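Local atomic coordinates of homospermidine synthase (Legionella pneumophila subsp. pneumophila str. Philadelphia 1, PDB entry 2PH5), a protein that binds NAD and probably makes the polyamine homospermidine as a homospermidine synthase. Residues 153-158 / 416-421; 160-165 / 424-429; 374-379 / 434-439. All blocks are in the same frame, centred on the assembly; numbering follows the deposited sequence.

Interactions 1 and 2 are buried neighbours, with centres about 9 Å apart, and each has one segment that reaches the nicotinamide end of NAD; interaction 3 lies about 13 Å between centres from interaction 2 and is only partly buried. The first is a short parallel strand pairing at the edge of the nucleotide-binding sheet, the second a hydrophobic crossing of two helices with a histidine ring in it, the third an antiparallel edge held mainly by backbone bonds. Helix 158-176 follows the strand of interaction 1 and carries half of interaction 2, while helix 423-430 leads into strand 436-442 of interaction 3. L162 of interaction 2 packs on L434 of interaction 3.

Interaction 1: residues 153-158 / 416-421; sequences LITHGA and VEPEEV. With NAD (nicotinamide-adenine-dinucleotide), chain C.
L153 and V416 lie side by side where two short parallel strands end, strand 415-416 being the outermost member of the seven-stranded parallel sheet of the Rossmann-type NAD-binding domain. Their side chains share one face of that sheet and cross obliquely. L153 has CG anti to its backbone N (chi1 -168°), and its CD1 touches CG2 of V416 at 3.4 Å. The same methyl meets CG2 of V421 at 3.8 Å, the two side chains crossing at about a right angle. W406 of helix 391-408 covers both valines. The last backbone bond of the pairing runs from I154 N to V416 O, 3.0 Å long and nearly straight, with the donor almost in line with the carbonyl.

Beyond it the strands give way to loops. I154 lays its CG1-CD1 branch against the aliphatic part of E417, CD1 lying 3.5 Å from E417 CG, while the carboxylate of E417 goes on to a salt bridge with R138. P418 turns its ring toward the other segment and bears on three residues in a row: CD on the carbonyl of I154, CG near that of T155, and CB 3.7 Å from ND1 of H156. The imidazole and the proline slide past each other in opposite directions, and L153 CD2 lies over one face of the imidazole, toward its rim. T155 bends its hydroxyl back onto the preceding peptide, OG1 giving a 2.7 Å hydrogen bond to I154 O from above the carbonyl plane. G157 then stands at the N-cap of helix 158-176, its CA 3.0 Å from the carboxamide nitrogen N7N of NAD. Next to it, A158 N makes a weak, bent hydrogen bond of 2.8 Å to the carboxamide oxygen O7N.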
loop_
_atom_site.group_PDB
_atom_site.type_symbol
_atom_site.label_atom_id
_atom_site.label_comp_id
_atom_site.label_asym_id
_atom_site.label_seq_id
_atom_site.Cartn_x
_atom_site.Cartn_y
_atom_site.Cartn_z
ATOM N N LEU A 153 -6.750 -36.722 -4.554
ATOM C CA LEU A 153 -6.644 -35.723 -3.492
ATOM C C LEU A 153 -6.762 -34.337 -4.107
ATOM O O LEU A 153 -5.935 -33.945 -4.926
ATOM C CB LEU A 153 -5.288 -35.855 -2.782
ATOM C CG LEU A 153 -5.105 -35.096 -1.459
ATOM C CD1 LEU A 153 -6.119 -35.601 -0.439
ATOM C CD2 LEU A 153 -3.688 -35.290 -0.938
ATOM N N ILE A 154 -7.787 -33.593 -3.712
ATOM C CA ILE A 154 -7.997 -32.265 -4.273
ATOM C C ILE A 154 -7.671 -31.109 -3.336
ATOM O O ILE A 154 -7.649 -31.266 -2.115
ATOM C CB ILE A 154 -9.449 -32.112 -4.772
ATOM C CG1 ILE A 154 -10.426 -32.363 -3.617
ATOM C CG2 ILE A 154 -9.701 -33.088 -5.910
ATOM C CD1 ILE A 154 -11.895 -32.198 -3.990
ATOM N N THR A 155 -7.420 -29.946 -3.933
ATOM C CA THR A 155 -7.096 -28.723 -3.208
ATOM C C THR A 155 -6.172 -28.989 -2.036
ATOM O O THR A 155 -6.448 -28.561 -0.915
ATOM C CB THR A 155 -8.368 -28.029 -2.677
ATOM O OG1 THR A 155 -9.106 -28.948 -1.864
ATOM C CG2 THR A 155 -9.257 -27.564 -3.837
ATOM N N HIS A 156 -5.072 -29.692 -2.297
ATOM C CA HIS A 156 -4.135 -30.011 -1.234
ATOM C C HIS A 156 -2.812 -29.270 -1.370
ATOM O O HIS A 156 -1.781 -29.872 -1.663
ATOM C CB HIS A 156 -3.881 -31.516 -1.183
ATOM C CG HIS A 156 -3.160 -31.959 0.052
ATOM N ND1 HIS A 156 -3.817 -32.345 1.200
ATOM C CD2 HIS A 156 -1.839 -32.008 0.343
ATOM C CE1 HIS A 156 -2.932 -32.612 2.144
ATOM N NE2 HIS A 156 -1.725 -32.412 1.650
ATOM N N GLY A 157 -2.853 -27.955 -1.170
ATOM C CA GLY A 157 -1.643 -27.150 -1.240
ATOM C C GLY A 157 -1.426 -26.608 0.158
ATOM O O GLY A 157 -1.848 -27.241 1.119
ATOM N N ALA A 158 -0.778 -25.454 0.287
ATOM C CA ALA A 158 -0.561 -24.873 1.604
ATOM C C ALA A 158 -1.948 -24.421 2.079
ATOM O O ALA A 158 -2.386 -24.755 3.177
ATOM C CB ALA A 158 0.406 -23.697 1.519
ATOM N N VAL A 416 -11.009 -37.338 -2.604
ATOM C CA VAL A 416 -10.922 -36.947 -1.203
ATOM C C VAL A 416 -10.422 -35.521 -1.010
ATOM O O VAL A 416 -9.651 -35.008 -1.817
ATOM C CB VAL A 416 -10.007 -37.922 -0.407
ATOM C CG1 VAL A 416 -10.561 -39.338 -0.488
ATOM C CG2 VAL A 416 -8.597 -37.888 -0.952
ATOM N N GLU A 417 -10.889 -34.872 0.053
ATOM C CA GLU A 417 -10.465 -33.507 0.366
ATOM C C GLU A 417 -9.531 -33.547 1.563
ATOM O O GLU A 417 -9.597 -34.463 2.375
ATOM C CB GLU A 417 -11.670 -32.629 0.667
ATOM C CG GLU A 417 -12.528 -32.397 -0.549
ATOM C CD GLU A 417 -13.663 -31.436 -0.295
ATOM O OE1 GLU A 417 -14.510 -31.730 0.579
ATOM O OE2 GLU A 417 -13.705 -30.383 -0.971
ATOM N N PRO A 418 -8.650 -32.545 1.692
ATOM C CA PRO A 418 -7.720 -32.537 2.821
ATOM C C PRO A 418 -8.353 -32.758 4.197
ATOM O O PRO A 418 -7.705 -33.306 5.087
ATOM C CB PRO A 418 -7.011 -31.188 2.678
ATOM C CG PRO A 418 -7.994 -30.345 1.923
ATOM C CD PRO A 418 -8.543 -31.299 0.911
ATOM N N GLU A 419 -9.614 -32.360 4.370
ATOM C CA GLU A 419 -10.296 -32.552 5.653
ATOM C C GLU A 419 -10.462 -34.026 6.014
ATOM O O GLU A 419 -10.561 -34.377 7.192
ATOM C CB GLU A 419 -11.674 -31.884 5.654
ATOM C CG GLU A 419 -11.628 -30.366 5.728
ATOM C CD GLU A 419 -11.484 -29.719 4.367
ATOM O OE1 GLU A 419 -10.811 -30.306 3.492
ATOM O OE2 GLU A 419 -12.040 -28.617 4.181
ATOM N N GLU A 420 -10.495 -34.879 4.998
ATOM C CA GLU A 420 -10.647 -36.310 5.197
ATOM C C GLU A 420 -9.310 -37.032 5.396
ATOM O O GLU A 420 -9.272 -38.265 5.482
ATOM C CB GLU A 420 -11.370 -36.922 4.004
ATOM C CG GLU A 420 -12.790 -36.438 3.817
ATOM C CD GLU A 420 -13.306 -36.726 2.421
ATOM O OE1 GLU A 420 -12.945 -35.972 1.490
ATOM O OE2 GLU A 420 -14.057 -37.712 2.248
ATOM N N VAL A 421 -8.219 -36.276 5.470
ATOM C CA VAL A 421 -6.894 -36.864 5.654
ATOM C C VAL A 421 -6.368 -36.630 7.070
ATOM O O VAL A 421 -6.587 -35.564 7.658
ATOM C CB VAL A 421 -5.892 -36.267 4.630
ATOM C CG1 VAL A 421 -4.544 -36.971 4.718
ATOM C CG2 VAL A 421 -6.472 -36.378 3.232
HETATM P PA NAD C . 1.331 -20.822 -13.171
HETATM O O1A NAD C . 0.409 -19.962 -13.992
HETATM O O2A NAD C . 2.636 -20.244 -12.747
HETATM O O5B NAD C . 1.635 -22.221 -13.932
HETATM C C5B NAD C . 0.573 -22.978 -14.507
HETATM C C4B NAD C . 1.154 -23.839 -15.644
HETATM O O4B NAD C . 0.060 -24.531 -16.205
HETATM C C3B NAD C . 1.815 -23.043 -16.774
HETATM O O3B NAD C . 3.150 -23.505 -16.991
HETATM C C2B NAD C . 0.931 -23.287 -17.965
HETATM O O2B NAD C . 1.589 -23.298 -19.212
HETATM C C1B NAD C . 0.213 -24.589 -17.608
HETATM N N9A NAD C . -1.128 -24.755 -18.182
HETATM C C8A NAD C . -2.010 -23.695 -18.458
HETATM N N7A NAD C . -2.721 -23.922 -19.580
HETATM C C5A NAD C . -2.305 -25.117 -20.058
HETATM C C6A NAD C . -2.694 -25.851 -21.178
HETATM N N6A NAD C . -3.640 -25.456 -22.033
HETATM N N1A NAD C . -2.053 -27.063 -21.391
HETATM C C2A NAD C . -1.071 -27.540 -20.547
HETATM N N3A NAD C . -0.677 -26.839 -19.432
HETATM C C4A NAD C . -1.309 -25.647 -19.222
HETATM O O3 NAD C . 0.504 -21.176 -11.870
HETATM P PN NAD C . 0.802 -22.111 -10.601
HETATM O O1N NAD C . 0.478 -21.317 -9.391
HETATM O O2N NAD C . 2.189 -22.677 -10.755
HETATM O O5D NAD C . -0.345 -23.143 -10.965
HETATM C C5D NAD C . -0.703 -24.281 -10.222
HETATM C C4D NAD C . -1.914 -23.858 -9.417
HETATM O O4D NAD C . -1.679 -24.136 -8.062
HETATM C C3D NAD C . -3.262 -23.175 -9.521
HETATM O O3D NAD C . -4.281 -24.084 -9.906
HETATM C C2D NAD C . -3.444 -22.633 -8.115
HETATM O O2D NAD C . -4.780 -22.391 -7.776
HETATM C C1D NAD C . -2.746 -23.678 -7.253
HETATM N N1N NAD C . -2.085 -23.191 -6.019
HETATM C C2N NAD C . -2.462 -23.684 -4.790
HETATM C C3N NAD C . -1.783 -23.204 -3.650
HETATM C C7N NAD C . -2.113 -23.690 -2.281
HETATM O O7N NAD C . -1.384 -23.176 -1.238
HETATM N N7N NAD C . -3.040 -24.594 -2.046
HETATM C C4N NAD C . -0.734 -22.236 -3.763
HETATM C C5N NAD C . -0.383 -21.756 -5.042
HETATM C C6N NAD C . -1.041 -22.221 -6.165
#

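Interaction 2: residues 160-165 / 424-429; sequences PGLVSH and QYIIDI. With NAD (nicotinamide-adenine-dinucleotide), chain C.
H165 lays one face of its imidazole against I426, whose CB stands 3.9 Å from the ring centroid, 22° off the normal, in a CH-pi contact displaced toward the ring's rim. The two side chains cross at about a right angle. CG1 and CG2 of I426 both come to CE1, so the branched isoleucine spreads over the ND1-CE1 side of the ring. CG of H165 is anti to the carbonyl carbon (chi1 -58°), and its CB points toward helix 423-430; NE2 has a weak hydrogen bond to P418 O, and the ring also meets that of H156.

The second half of the contact is wholly aliphatic. I427 CD1 touches both L162 and H165, 3.6 Å from L162 CD1 and 3.9 Å from H165 CB. L162 and I427 again cross at about a right angle. No hydrogen bond joins the segments, whose axes come within 9.9 Å at a crossing angle of -112°. W406 packs on I426 from helix 391-408.

At the other end of segment 160-165, P160 follows a cis peptide bond, and its carbonyl O accepts a 3.0 Å hydrogen bond from N7N of NAD. Helix 158-176 carries both the steep crossing and, near its start, this proline of the nicotinamide site of a Rossmann-type dinucleotide-binding fold.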
loop_
_atom_site.group_PDB
_atom_site.type_symbol
_atom_site.label_atom_id
_atom_site.label_comp_id
_atom_site.label_asym_id
_atom_site.label_seq_id
_atom_site.Cartn_x
_atom_site.Cartn_y
_atom_site.Cartn_z
ATOM N N PRO A 160 -5.789 -23.636 0.023
ATOM C CA PRO A 160 -6.309 -24.771 0.793
ATOM C C PRO A 160 -5.327 -25.931 0.923
ATOM O O PRO A 160 -4.445 -26.102 0.080
ATOM C CB PRO A 160 -7.534 -25.177 -0.002
ATOM C CG PRO A 160 -7.057 -24.963 -1.405
ATOM C CD PRO A 160 -6.403 -23.591 -1.313
ATOM N N GLY A 161 -5.497 -26.732 1.975
ATOM C CA GLY A 161 -4.635 -27.883 2.169
ATOM C C GLY A 161 -4.044 -27.990 3.555
ATOM O O GLY A 161 -4.709 -28.399 4.504
ATOM N N LEU A 162 -2.774 -27.629 3.656
ATOM C CA LEU A 162 -2.051 -27.664 4.907
ATOM C C LEU A 162 -2.842 -26.975 6.010
ATOM O O LEU A 162 -2.821 -27.405 7.165
ATOM C CB LEU A 162 -0.712 -26.962 4.719
ATOM C CG LEU A 162 0.256 -26.943 5.891
ATOM C CD1 LEU A 162 0.607 -28.367 6.313
ATOM C CD2 LEU A 162 1.501 -26.188 5.462
ATOM N N VAL A 163 -3.546 -25.910 5.640
ATOM C CA VAL A 163 -4.332 -25.120 6.580
ATOM C C VAL A 163 -5.368 -25.950 7.341
ATOM O O VAL A 163 -5.574 -25.761 8.540
ATOM C CB VAL A 163 -4.990 -23.922 5.835
ATOM C CG1 VAL A 163 -6.339 -23.561 6.448
ATOM C CG2 VAL A 163 -4.062 -22.730 5.918
ATOM N N SER A 164 -6.002 -26.879 6.637
ATOM C CA SER A 164 -6.986 -27.757 7.244
ATOM C C SER A 164 -6.281 -28.600 8.314
ATOM O O SER A 164 -6.777 -28.760 9.427
ATOM C CB SER A 164 -7.601 -28.640 6.159
ATOM O OG SER A 164 -8.284 -29.748 6.703
ATOM N N HIS A 165 -5.105 -29.121 7.995
ATOM C CA HIS A 165 -4.389 -29.921 8.976
ATOM C C HIS A 165 -3.925 -29.097 10.166
ATOM O O HIS A 165 -3.766 -29.635 11.262
ATOM C CB HIS A 165 -3.202 -30.623 8.327
ATOM C CG HIS A 165 -3.592 -31.498 7.184
ATOM N ND1 HIS A 165 -3.013 -31.397 5.938
ATOM C CD2 HIS A 165 -4.536 -32.461 7.083
ATOM C CE1 HIS A 165 -3.588 -32.256 5.118
ATOM N NE2 HIS A 165 -4.516 -32.914 5.787
ATOM N N GLN A 424 -1.872 -35.516 11.355
ATOM C CA GLN A 424 -0.569 -35.913 11.882
ATOM C C GLN A 424 0.316 -36.563 10.813
ATOM O O GLN A 424 1.526 -36.337 10.768
ATOM C CB GLN A 424 -0.758 -36.860 13.075
ATOM C CG GLN A 424 0.534 -37.297 13.748
ATOM C CD GLN A 424 0.316 -38.329 14.853
ATOM O OE1 GLN A 424 1.238 -39.076 15.208
ATOM N NE2 GLN A 424 -0.900 -38.371 15.407
ATOM N N TYR A 425 -0.292 -37.365 9.949
ATOM C CA TYR A 425 0.443 -38.021 8.878
ATOM C C TYR A 425 1.063 -36.968 7.970
ATOM O O TYR A 425 2.262 -37.008 7.668
ATOM C CB TYR A 425 -0.509 -38.884 8.063
ATOM C CG TYR A 425 0.113 -39.632 6.908
ATOM C CD1 TYR A 425 0.285 -41.016 6.973
ATOM C CD2 TYR A 425 0.452 -38.974 5.719
ATOM C CE1 TYR A 425 0.764 -41.734 5.884
ATOM C CE2 TYR A 425 0.935 -39.681 4.621
ATOM C CZ TYR A 425 1.084 -41.064 4.710
ATOM O OH TYR A 425 1.517 -41.781 3.620
ATOM N N ILE A 426 0.237 -36.024 7.533
ATOM C CA ILE A 426 0.696 -34.965 6.648
ATOM C C ILE A 426 1.703 -34.060 7.343
ATOM O O ILE A 426 2.807 -33.875 6.841
ATOM C CB ILE A 426 -0.521 -34.132 6.081
ATOM C CG1 ILE A 426 -0.909 -34.649 4.697
ATOM C CG2 ILE A 426 -0.144 -32.663 5.881
ATOM C CD1 ILE A 426 -1.241 -36.090 4.632
ATOM N N ILE A 427 1.340 -33.526 8.507
ATOM C CA ILE A 427 2.233 -32.630 9.240
ATOM C C ILE A 427 3.616 -33.199 9.552
ATOM O O ILE A 427 4.603 -32.465 9.525
ATOM C CB ILE A 427 1.609 -32.176 10.568
ATOM C CG1 ILE A 427 0.315 -31.411 10.302
ATOM C CG2 ILE A 427 2.592 -31.295 11.321
ATOM C CD1 ILE A 427 0.491 -30.208 9.410
ATOM N N ASP A 428 3.682 -34.494 9.858
ATOM C CA ASP A 428 4.950 -35.142 10.182
ATOM C C ASP A 428 5.873 -35.270 8.976
ATOM O O ASP A 428 7.090 -35.391 9.126
ATOM C CB ASP A 428 4.717 -36.534 10.783
ATOM C CG ASP A 428 4.233 -36.481 12.227
ATOM O OD1 ASP A 428 4.690 -35.595 12.985
ATOM O OD2 ASP A 428 3.412 -37.337 12.613
ATOM N N ILE A 429 5.298 -35.250 7.780
ATOM C CA ILE A 429 6.104 -35.364 6.574
ATOM C C ILE A 429 6.552 -33.998 6.089
ATOM O O ILE A 429 7.681 -33.826 5.624
ATOM C CB ILE A 429 5.325 -36.062 5.439
ATOM C CG1 ILE A 429 4.906 -37.467 5.893
ATOM C CG2 ILE A 429 6.173 -36.111 4.173
ATOM C CD1 ILE A 429 4.154 -38.274 4.847
HETATM P PA NAD C . 1.331 -20.822 -13.171
HETATM O O1A NAD C . 0.409 -19.962 -13.992
HETATM O O2A NAD C . 2.636 -20.244 -12.747
HETATM O O5B NAD C . 1.635 -22.221 -13.932
HETATM C C5B NAD C . 0.573 -22.978 -14.507
HETATM C C4B NAD C . 1.154 -23.839 -15.644
HETATM O O4B NAD C . 0.060 -24.531 -16.205
HETATM C C3B NAD C . 1.815 -23.043 -16.774
HETATM O O3B NAD C . 3.150 -23.505 -16.991
HETATM C C2B NAD C . 0.931 -23.287 -17.965
HETATM O O2B NAD C . 1.589 -23.298 -19.212
HETATM C C1B NAD C . 0.213 -24.589 -17.608
HETATM N N9A NAD C . -1.128 -24.755 -18.182
HETATM C C8A NAD C . -2.010 -23.695 -18.458
HETATM N N7A NAD C . -2.721 -23.922 -19.580
HETATM C C5A NAD C . -2.305 -25.117 -20.058
HETATM C C6A NAD C . -2.694 -25.851 -21.178
HETATM N N6A NAD C . -3.640 -25.456 -22.033
HETATM N N1A NAD C . -2.053 -27.063 -21.391
HETATM C C2A NAD C . -1.071 -27.540 -20.547
HETATM N N3A NAD C . -0.677 -26.839 -19.432
HETATM C C4A NAD C . -1.309 -25.647 -19.222
HETATM O O3 NAD C . 0.504 -21.176 -11.870
HETATM P PN NAD C . 0.802 -22.111 -10.601
HETATM O O1N NAD C . 0.478 -21.317 -9.391
HETATM O O2N NAD C . 2.189 -22.677 -10.755
HETATM O O5D NAD C . -0.345 -23.143 -10.965
HETATM C C5D NAD C . -0.703 -24.281 -10.222
HETATM C C4D NAD C . -1.914 -23.858 -9.417
HETATM O O4D NAD C . -1.679 -24.136 -8.062
HETATM C C3D NAD C . -3.262 -23.175 -9.521
HETATM O O3D NAD C . -4.281 -24.084 -9.906
HETATM C C2D NAD C . -3.444 -22.633 -8.115
HETATM O O2D NAD C . -4.780 -22.391 -7.776
HETATM C C1D NAD C . -2.746 -23.678 -7.253
HETATM N N1N NAD C . -2.085 -23.191 -6.019
HETATM C C2N NAD C . -2.462 -23.684 -4.790
HETATM C C3N NAD C . -1.783 -23.204 -3.650
HETATM C C7N NAD C . -2.113 -23.690 -2.281
HETATM O O7N NAD C . -1.384 -23.176 -1.238
HETATM N N7N NAD C . -3.040 -24.594 -2.046
HETATM C C4N NAD C . -0.734 -22.236 -3.763
HETATM C C5N NAD C . -0.383 -21.756 -5.042
HETATM C C6N NAD C . -1.041 -22.221 -6.165
#

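Interaction 3: residues 374-379 / 434-439; sequences GSTLSI and LGKVGG
S375 and L434 make the close-packed side of this strand pairing. The serine OG, anti to its backbone N (chi1 156°), comes to L434 O and donates a hydrogen bond to it, 2.8 Å from that oxygen, and lies 3.4 Å from L434 CB as well. Q395 of helix 391-408 supplies a second partner for the hydroxyl. The same helix covers L434 and L377, while L162 and F166 of helix 158-176 also pack on L434. L377 sets CD1 3.9 Å from G435 N, where the chain turns into the strand. G435 has a positive phi (65°), and a beta carbon on it would point at T376 O and clash with it.

The other face, with T376 and K436, is more open. T376 CB touches K436 CG at 3.7 Å, but the rest of the exposed lysine chain continues past it, bent further out. The threonine hydroxyl turns to E358 of the adjacent strand 352-364. A water donates to both T376 OG1 and K436 O, joining the strands at this solvent-facing side.

Backbone bonds are firm in places and slack in others. T376 N reaches K436 O at 3.0 Å, whereas the return bond, K436 N to T376 O, is weak at 3.4 Å. G374 and G438 form the next hydrogen-bonded pair, and between the two pairs S375 faces V437 as a non-hydrogen-bonded pair. There V437 CA sends a C-H...O contact of 3.2 Å to G374 O. The segments cross at 151°, a twisted antiparallel pairing that places strand 436-442 at the edge of the mixed beta sheet in the saccharopine dehydrogenase C-terminal domain.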
loop_
_atom_site.group_PDB
_atom_site.type_symbol
_atom_site.label_atom_id
_atom_site.label_comp_id
_atom_site.label_asym_id
_atom_site.label_seq_id
_atom_site.Cartn_x
_atom_site.Cartn_y
_atom_site.Cartn_z
ATOM N N GLY A 374 0.886 -22.583 13.132
ATOM C CA GLY A 374 1.278 -22.559 11.737
ATOM C C GLY A 374 2.769 -22.657 11.467
ATOM O O GLY A 374 3.553 -23.071 12.327
ATOM N N SER A 375 3.153 -22.268 10.255
ATOM C CA SER A 375 4.539 -22.319 9.817
ATOM C C SER A 375 5.162 -20.956 9.587
ATOM O O SER A 375 4.579 -20.100 8.931
ATOM C CB SER A 375 4.643 -23.127 8.521
ATOM O OG SER A 375 5.791 -22.760 7.777
ATOM N N THR A 376 6.350 -20.760 10.146
ATOM C CA THR A 376 7.079 -19.518 9.968
ATOM C C THR A 376 8.370 -19.941 9.299
ATOM O O THR A 376 9.292 -20.410 9.962
ATOM C CB THR A 376 7.412 -18.849 11.293
ATOM O OG1 THR A 376 6.209 -18.651 12.041
ATOM C CG2 THR A 376 8.076 -17.498 11.043
ATOM N N LEU A 377 8.416 -19.806 7.979
ATOM C CA LEU A 377 9.589 -20.187 7.201
ATOM C C LEU A 377 10.248 -18.957 6.593
ATOM O O LEU A 377 9.586 -18.140 5.956
ATOM C CB LEU A 377 9.191 -21.154 6.075
ATOM C CG LEU A 377 10.292 -21.535 5.072
ATOM C CD1 LEU A 377 11.352 -22.354 5.787
ATOM C CD2 LEU A 377 9.710 -22.324 3.894
ATOM N N SER A 378 11.554 -18.826 6.793
ATOM C CA SER A 378 12.291 -17.703 6.242
ATOM C C SER A 378 12.875 -18.141 4.916
ATOM O O SER A 378 12.993 -19.342 4.645
ATOM C CB SER A 378 13.430 -17.296 7.167
ATOM O OG SER A 378 14.423 -18.307 7.194
ATOM N N ILE A 379 13.248 -17.163 4.099
ATOM C CA ILE A 379 13.827 -17.434 2.795
ATOM C C ILE A 379 15.181 -18.147 2.951
ATOM O O ILE A 379 15.540 -19.002 2.137
ATOM C CB ILE A 379 14.007 -16.119 1.982
ATOM C CG1 ILE A 379 14.564 -16.437 0.590
ATOM C CG2 ILE A 379 14.920 -15.142 2.729
ATOM C CD1 ILE A 379 13.618 -17.251 -0.259
ATOM N N LEU A 434 8.785 -26.821 6.759
ATOM C CA LEU A 434 8.075 -25.627 7.204
ATOM C C LEU A 434 8.778 -24.734 8.228
ATOM O O LEU A 434 8.156 -23.850 8.818
ATOM C CB LEU A 434 6.700 -26.053 7.737
ATOM C CG LEU A 434 5.878 -26.908 6.761
ATOM C CD1 LEU A 434 4.551 -27.318 7.392
ATOM C CD2 LEU A 434 5.634 -26.118 5.499
ATOM N N GLY A 435 10.074 -24.953 8.422
ATOM C CA GLY A 435 10.819 -24.152 9.374
ATOM C C GLY A 435 10.302 -24.391 10.779
ATOM O O GLY A 435 10.049 -25.533 11.175
ATOM N N LYS A 436 10.151 -23.319 11.543
ATOM C CA LYS A 436 9.639 -23.454 12.891
ATOM C C LYS A 436 8.117 -23.485 12.826
ATOM O O LYS A 436 7.490 -22.575 12.291
ATOM C CB LYS A 436 10.113 -22.297 13.767
ATOM C CG LYS A 436 9.821 -20.935 13.202
ATOM C CD LYS A 436 10.385 -19.844 14.103
ATOM C CE LYS A 436 9.806 -19.925 15.512
ATOM N NZ LYS A 436 10.122 -18.697 16.308
ATOM N N VAL A 437 7.540 -24.559 13.352
ATOM C CA VAL A 437 6.100 -24.748 13.362
ATOM C C VAL A 437 5.628 -25.040 14.785
ATOM O O VAL A 437 6.243 -25.825 15.505
ATOM C CB VAL A 437 5.702 -25.901 12.385
ATOM C CG1 VAL A 437 6.836 -26.902 12.290
ATOM C CG2 VAL A 437 4.427 -26.590 12.846
ATOM N N GLY A 438 4.544 -24.375 15.184
ATOM C CA GLY A 438 3.987 -24.550 16.516
ATOM C C GLY A 438 2.818 -23.618 16.822
ATOM O O GLY A 438 2.359 -22.862 15.960
ATOM N N GLY A 439 2.341 -23.677 18.064
ATOM C CA GLY A 439 1.227 -22.849 18.490
ATOM C C GLY A 439 1.661 -21.678 19.352
ATOM O O GLY A 439 2.698 -21.720 20.012
HETATM O O HOH W 1 6.278 -20.648 13.946
#